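Local coordinates for protein N-acyl-D-glutamate deacylase (Bordetella bronchiseptica, PDB 3GIP) that hydrolyses N-acyl-D-glutamate to D-glutamate and a carboxylate, as a zinc-binding member of the amidohydrolase superfamily, at residues L149-A152 against D156-A159; A99-L104 against A142-A147. All coordinates share one frame; numbering follows the deposited sequence.

Interaction 1: residues L149-A152 against D156-A159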
ATOM      1  N   LEU A 149      -4.324  -7.269  16.841  1.00 15.87           N
ATOM      2  CA  LEU A 149      -3.706  -7.988  17.950  1.00 15.62           C
ATOM      3  C   LEU A 149      -4.275  -7.521  19.280  1.00 16.94           C
ATOM      4  O   LEU A 149      -4.656  -8.344  20.114  1.00 17.39           O
ATOM      5  CB  LEU A 149      -2.185  -7.804  17.930  1.00 15.53           C
ATOM      6  CG  LEU A 149      -1.485  -8.381  16.695  1.00 14.30           C
ATOM      7  CD1 LEU A 149       0.008  -8.120  16.797  1.00 15.13           C
ATOM      8  CD2 LEU A 149      -1.753  -9.878  16.583  1.00 16.39           C
ATOM      9  N   ARG A 150      -4.340  -6.208  19.480  1.00 15.94           N
ATOM     10  CA  ARG A 150      -4.883  -5.665  20.717  1.00 15.83           C
ATOM     11  C   ARG A 150      -6.356  -6.025  20.889  1.00 16.03           C
ATOM     12  O   ARG A 150      -6.778  -6.442  21.967  1.00 16.72           O
ATOM     13  CB  ARG A 150      -4.741  -4.139  20.762  1.00 17.10           C
ATOM     14  CG  ARG A 150      -3.529  -3.647  21.527  1.00 18.01           C
ATOM     15  CD  ARG A 150      -3.686  -2.189  21.945  1.00 17.72           C
ATOM     16  NE  ARG A 150      -2.675  -1.816  22.930  1.00 17.46           N
ATOM     17  CZ  ARG A 150      -2.947  -1.301  24.125  1.00 18.17           C
ATOM     18  NH1 ARG A 150      -4.203  -1.086  24.489  1.00 18.97           N
ATOM     19  NH2 ARG A 150      -1.962  -1.024  24.968  1.00 19.86           N
ATOM     20  N   LEU A 151      -7.138  -5.860  19.827  1.00 15.58           N
ATOM     21  CA  LEU A 151      -8.568  -6.148  19.893  1.00 15.60           C
ATOM     22  C   LEU A 151      -8.872  -7.627  20.081  1.00 16.34           C
ATOM     23  O   LEU A 151      -9.945  -7.988  20.568  1.00 17.11           O
ATOM     24  CB  LEU A 151      -9.269  -5.645  18.632  1.00 16.45           C
ATOM     25  CG  LEU A 151      -9.187  -4.136  18.388  1.00 16.60           C
ATOM     26  CD1 LEU A 151      -9.780  -3.817  17.029  1.00 18.47           C
ATOM     27  CD2 LEU A 151      -9.916  -3.384  19.496  1.00 17.76           C
ATOM     28  N   ALA A 152      -7.929  -8.479  19.697  1.00 16.32           N
ATOM     29  CA  ALA A 152      -8.113  -9.919  19.819  1.00 16.49           C
ATOM     30  C   ALA A 152      -7.596 -10.471  21.142  1.00 18.44           C
ATOM     31  O   ALA A 152      -8.078 -11.500  21.623  1.00 18.12           O
ATOM     32  CB  ALA A 152      -7.418 -10.627  18.659  1.00 18.22           C
ATOM     33  N   ASP A 156     -10.079  -5.328  27.445  1.00 21.81           N
ATOM     34  CA  ASP A 156     -10.199  -3.875  27.478  1.00 22.03           C
ATOM     35  C   ASP A 156      -9.027  -3.322  26.676  1.00 22.21           C
ATOM     36  O   ASP A 156      -7.967  -3.021  27.227  1.00 22.38           O
ATOM     37  CB  ASP A 156     -10.142  -3.343  28.910  1.00 24.05           C
ATOM     38  CG  ASP A 156     -10.185  -1.826  28.964  1.00 25.11           C
ATOM     39  OD1 ASP A 156     -10.406  -1.206  27.903  1.00 25.40           O
ATOM     40  OD2 ASP A 156     -10.002  -1.254  30.060  1.00 26.48           O
ATOM     41  N   PRO A 157      -9.211  -3.180  25.353  1.00 22.41           N
ATOM     42  CA  PRO A 157      -8.177  -2.670  24.450  1.00 22.34           C
ATOM     43  C   PRO A 157      -7.732  -1.227  24.678  1.00 22.39           C
ATOM     44  O   PRO A 157      -6.895  -0.710  23.938  1.00 23.66           O
ATOM     45  CB  PRO A 157      -8.797  -2.884  23.071  1.00 23.19           C
ATOM     46  CG  PRO A 157     -10.253  -2.693  23.330  1.00 23.72           C
ATOM     47  CD  PRO A 157     -10.459  -3.455  24.618  1.00 22.95           C
ATOM     48  N   GLN A 158      -8.281  -0.578  25.698  1.00 23.00           N
ATOM     49  CA  GLN A 158      -7.903   0.798  25.996  1.00 23.46           C
ATOM     50  C   GLN A 158      -6.944   0.873  27.183  1.00 22.97           C
ATOM     51  O   GLN A 158      -6.485   1.952  27.554  1.00 21.57           O
ATOM     52  CB  GLN A 158      -9.147   1.639  26.288  1.00 27.01           C
ATOM     53  CG  GLN A 158     -10.125   1.727  25.126  1.00 32.77           C
ATOM     54  CD  GLN A 158      -9.475   2.238  23.852  1.00 36.36           C
ATOM     55  OE1 GLN A 158      -8.861   3.306  23.840  1.00 39.17           O
ATOM     56  NE2 GLN A 158      -9.613   1.477  22.770  1.00 38.38           N
ATOM     57  N   ALA A 159      -6.633  -0.278  27.768  1.00 22.33           N
ATOM     58  CA  ALA A 159      -5.740  -0.320  28.920  1.00 22.84           C
ATOM     59  C   ALA A 159      -4.325  -0.740  28.545  1.00 23.77           C
ATOM     60  O   ALA A 159      -4.025  -0.993  27.376  1.00 23.00           O
ATOM     61  CB  ALA A 159      -6.297  -1.279  29.969  1.00 23.94           C
TER

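Interaction 2: residues A99-L104 against A142-A147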
ATOM      1  N   ALA A  99      -7.033  -8.219   7.813  1.00 15.04           N
ATOM      2  CA  ALA A  99      -8.117  -9.184   7.658  1.00 15.32           C
ATOM      3  C   ALA A  99      -8.222 -10.106   8.867  1.00 17.37           C
ATOM      4  O   ALA A  99      -9.307 -10.582   9.195  1.00 16.50           O
ATOM      5  CB  ALA A  99      -7.897 -10.013   6.399  1.00 17.47           C
ATOM      6  N   ALA A 100      -7.093 -10.352   9.524  1.00 17.13           N
ATOM      7  CA  ALA A 100      -7.052 -11.231  10.688  1.00 17.75           C
ATOM      8  C   ALA A 100      -5.925 -10.809  11.628  1.00 17.86           C
ATOM      9  O   ALA A 100      -4.994 -10.123  11.215  1.00 16.12           O
ATOM     10  CB  ALA A 100      -6.842 -12.677  10.230  1.00 17.85           C
ATOM     11  N   PRO A 101      -5.991 -11.214  12.907  1.00 17.88           N
ATOM     12  CA  PRO A 101      -7.039 -12.028  13.531  1.00 18.85           C
ATOM     13  C   PRO A 101      -8.284 -11.216  13.862  1.00 19.41           C
ATOM     14  O   PRO A 101      -8.244  -9.987  13.915  1.00 20.66           O
ATOM     15  CB  PRO A 101      -6.353 -12.558  14.782  1.00 18.97           C
ATOM     16  CG  PRO A 101      -5.506 -11.394  15.185  1.00 18.99           C
ATOM     17  CD  PRO A 101      -4.892 -10.972  13.860  1.00 18.61           C
ATOM     18  N   ALA A 102      -9.388 -11.914  14.100  1.00 20.74           N
ATOM     19  CA  ALA A 102     -10.648 -11.264  14.427  1.00 21.15           C
ATOM     20  C   ALA A 102     -10.645 -10.711  15.850  1.00 21.08           C
ATOM     21  O   ALA A 102     -10.062 -11.304  16.761  1.00 21.41           O
ATOM     22  CB  ALA A 102     -11.800 -12.254  14.252  1.00 21.95           C
ATOM     23  N   PRO A 103     -11.294  -9.559  16.058  1.00 21.82           N
ATOM     24  CA  PRO A 103     -11.352  -8.954  17.388  1.00 21.64           C
ATOM     25  C   PRO A 103     -12.263  -9.755  18.304  1.00 19.96           C
ATOM     26  O   PRO A 103     -13.084 -10.548  17.839  1.00 21.65           O
ATOM     27  CB  PRO A 103     -11.921  -7.569  17.106  1.00 23.21           C
ATOM     28  CG  PRO A 103     -12.857  -7.837  15.971  1.00 25.40           C
ATOM     29  CD  PRO A 103     -12.020  -8.730  15.077  1.00 24.81           C
ATOM     30  N   LEU A 104     -12.107  -9.555  19.606  1.00 18.78           N
ATOM     31  CA  LEU A 104     -12.958 -10.232  20.576  1.00 17.64           C
ATOM     32  C   LEU A 104     -14.351  -9.649  20.370  1.00 18.02           C
ATOM     33  O   LEU A 104     -14.491  -8.507  19.938  1.00 17.50           O
ATOM     34  CB  LEU A 104     -12.482  -9.939  21.997  1.00 17.70           C
ATOM     35  CG  LEU A 104     -11.179 -10.610  22.443  1.00 17.33           C
ATOM     36  CD1 LEU A 104     -10.672  -9.947  23.708  1.00 17.34           C
ATOM     37  CD2 LEU A 104     -11.423 -12.106  22.664  1.00 17.64           C
ATOM     38  N   ALA A 142       0.580 -10.253   3.089  1.00 14.98           N
ATOM     39  CA  ALA A 142      -0.168  -9.678   4.196  1.00 14.69           C
ATOM     40  C   ALA A 142       0.588  -9.419   5.485  1.00 13.97           C
ATOM     41  O   ALA A 142       1.417 -10.220   5.918  1.00 14.74           O
ATOM     42  CB  ALA A 142      -1.387 -10.553   4.494  1.00 15.60           C
ATOM     43  N   LEU A 143       0.270  -8.281   6.094  1.00 14.42           N
ATOM     44  CA  LEU A 143       0.838  -7.871   7.369  1.00 13.35           C
ATOM     45  C   LEU A 143      -0.282  -8.099   8.377  1.00 14.79           C
ATOM     46  O   LEU A 143      -1.458  -8.070   8.012  1.00 15.12           O
ATOM     47  CB  LEU A 143       1.176  -6.378   7.360  1.00 15.19           C
ATOM     48  CG  LEU A 143       2.268  -5.871   6.417  1.00 14.63           C
ATOM     49  CD1 LEU A 143       2.011  -4.400   6.092  1.00 14.37           C
ATOM     50  CD2 LEU A 143       3.637  -6.053   7.063  1.00 15.65           C
ATOM     51  N   VAL A 144       0.073  -8.349   9.630  1.00 14.85           N
ATOM     52  CA  VAL A 144      -0.941  -8.522  10.665  1.00 15.76           C
ATOM     53  C   VAL A 144      -1.007  -7.193  11.402  1.00 14.70           C
ATOM     54  O   VAL A 144       0.023  -6.622  11.765  1.00 15.14           O
ATOM     55  CB  VAL A 144      -0.581  -9.661  11.649  1.00 17.18           C
ATOM     56  CG1 VAL A 144       0.788  -9.433  12.242  1.00 19.85           C
ATOM     57  CG2 VAL A 144      -1.629  -9.736  12.755  1.00 17.72           C
ATOM     58  N   GLY A 145      -2.219  -6.691  11.606  1.00 13.59           N
ATOM     59  CA  GLY A 145      -2.385  -5.412  12.270  1.00 13.57           C
ATOM     60  C   GLY A 145      -2.286  -5.409  13.780  1.00 14.63           C
ATOM     61  O   GLY A 145      -2.876  -6.253  14.458  1.00 13.89           O
ATOM     62  N   HIS A 146      -1.535  -4.450  14.308  1.00 13.68           N
ATOM     63  CA  HIS A 146      -1.366  -4.298  15.749  1.00 15.31           C
ATOM     64  C   HIS A 146      -2.725  -4.020  16.394  1.00 16.13           C
ATOM     65  O   HIS A 146      -2.990  -4.453  17.517  1.00 16.20           O
ATOM     66  CB  HIS A 146      -0.379  -3.156  16.029  1.00 16.30           C
ATOM     67  CG  HIS A 146      -0.353  -2.700  17.455  1.00 15.02           C
ATOM     68  ND1 HIS A 146      -0.102  -3.551  18.511  1.00 18.00           N
ATOM     69  CD2 HIS A 146      -0.523  -1.470  17.996  1.00 13.30           C
ATOM     70  CE1 HIS A 146      -0.118  -2.864  19.640  1.00 14.03           C
ATOM     71  NE2 HIS A 146      -0.371  -1.599  19.354  1.00 20.33           N
ATOM     72  N   ALA A 147      -3.592  -3.300  15.690  1.00 14.83           N
ATOM     73  CA  ALA A 147      -4.915  -3.020  16.231  1.00 15.33           C
ATOM     74  C   ALA A 147      -5.643  -4.349  16.406  1.00 15.22           C
ATOM     75  O   ALA A 147      -6.284  -4.585  17.433  1.00 16.64           O
ATOM     76  CB  ALA A 147      -5.692  -2.105  15.293  1.00 15.50           C
TER

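Interaction 1: residues L149-A152 against D156-A159
Arg150 and Leu151, near the end of helix 146-153, face a type I beta turn running from Asp156 to Ala159, and the two backbones come nearest where the CA atoms of Leu151 and Pro157 lie 5.7 Å apart. The turn is closed by its own bond from Ala159 N to Asp156 O, 3.1 Å long. It is further fixed by an Asx turn, in which Gln158 N reaches Asp156 OD1 from above the carboxylate plane. Across the contact, Arg150 stretches out, its chain extended from CG to NE, and lays the edge of its guanidinium against two carbonyl oxygens of the turn. Arg150 NH1 gives a hydrogen bond of 2.9 Å to Ala159 O, which is approached in the carbonyl plane with a C=O...N angle of 160° but lies 20° out of the guanidinium plane. Arg150 NH1 also makes a weak, more bent bond of 2.8 Å to Pro157 O, and Arg150 NH2 adds a weak one to Ala159 O. Two oxygens thus share one cationic edge, which probably steadies the turn as well as the arginine. Beside this polar grip, Leu151 CD2 meets the CB and CG corner of the Pro157 ring, 3.8 Å from Pro157 CB, the two side chains crossing at about a right angle. Arg150 NH2 also forms a salt bridge with Glu200 of helix 198-210, while Met169 of helix 163-179 touches the Arg150 side chain. The turn therefore lies in the connection between helices 146-153 and 163-179, tied back to the first of them.

Interaction 2: residues A99-L104 against A142-A147
A small, buried, apolar contact sets the loop that follows strand 87-92 against the end of strand 139-145, where the chain passes into helix 146-153. Val144 and Pro101 carry it: Val144 CG2 lies 3.7 Å from Pro101 CD, with the two side chains meeting at a slant. Val144 CG2 is also 3.7 Å from Ala100 O, so one branch of the valine sits against both the proline ring and the carbonyl preceding it. The valine chi1 of 55° places CG2 anti to the backbone N and directs this methyl to the loop. The peptide bond between Ala100 and Pro101 is cis, bending the loop at the point of contact. The closest CA atoms are those of Ala100 and Val144, 6.7 Å apart. Ala100 O and Gly145 N, 4.4 Å apart, are instead bridged by Ser98, whose OG is hydrogen-bonded to both and so joins loop and strand through a side chain. Gly145 occupies the N-cap position of helix 146-153. Around the pair, Met172 of helix 163-179 touches Pro101, whereas Leu173 and Ala176 of that helix touch Val144, so helix 163-179 packs against both partners. Strand 139-145 runs parallel to strands 87-92 and 183-187, an arrangement belonging to the TIM-barrel fold of the amidohydrolases. The zinc ion, bound by Cys95, His218 and His248, is not in direct contact with either segment, but the loop packed here leads on from the segment that supplies Cys95.

Helix 146-153 connects the two contacts, whose centres are 11 Å apart on the same side of the chain's centre. Interaction 2 lies at the entry to this helix, where strand 139-145 ends, and interaction 1 lies toward its far end, facing the turn that follows. The loop 99-104 of interaction 2 runs on to the helix of interaction 1: Leu104 N lies 2.8 Å from Leu151 O, a probable hydrogen bond, and Pro103 CB packs 3.6 Å from Leu151 CB. Along the chain interaction 2 is complete before interaction 1 begins. Together they pack the entry of the helix against loop 99-104 and its far part against the turn that follows it.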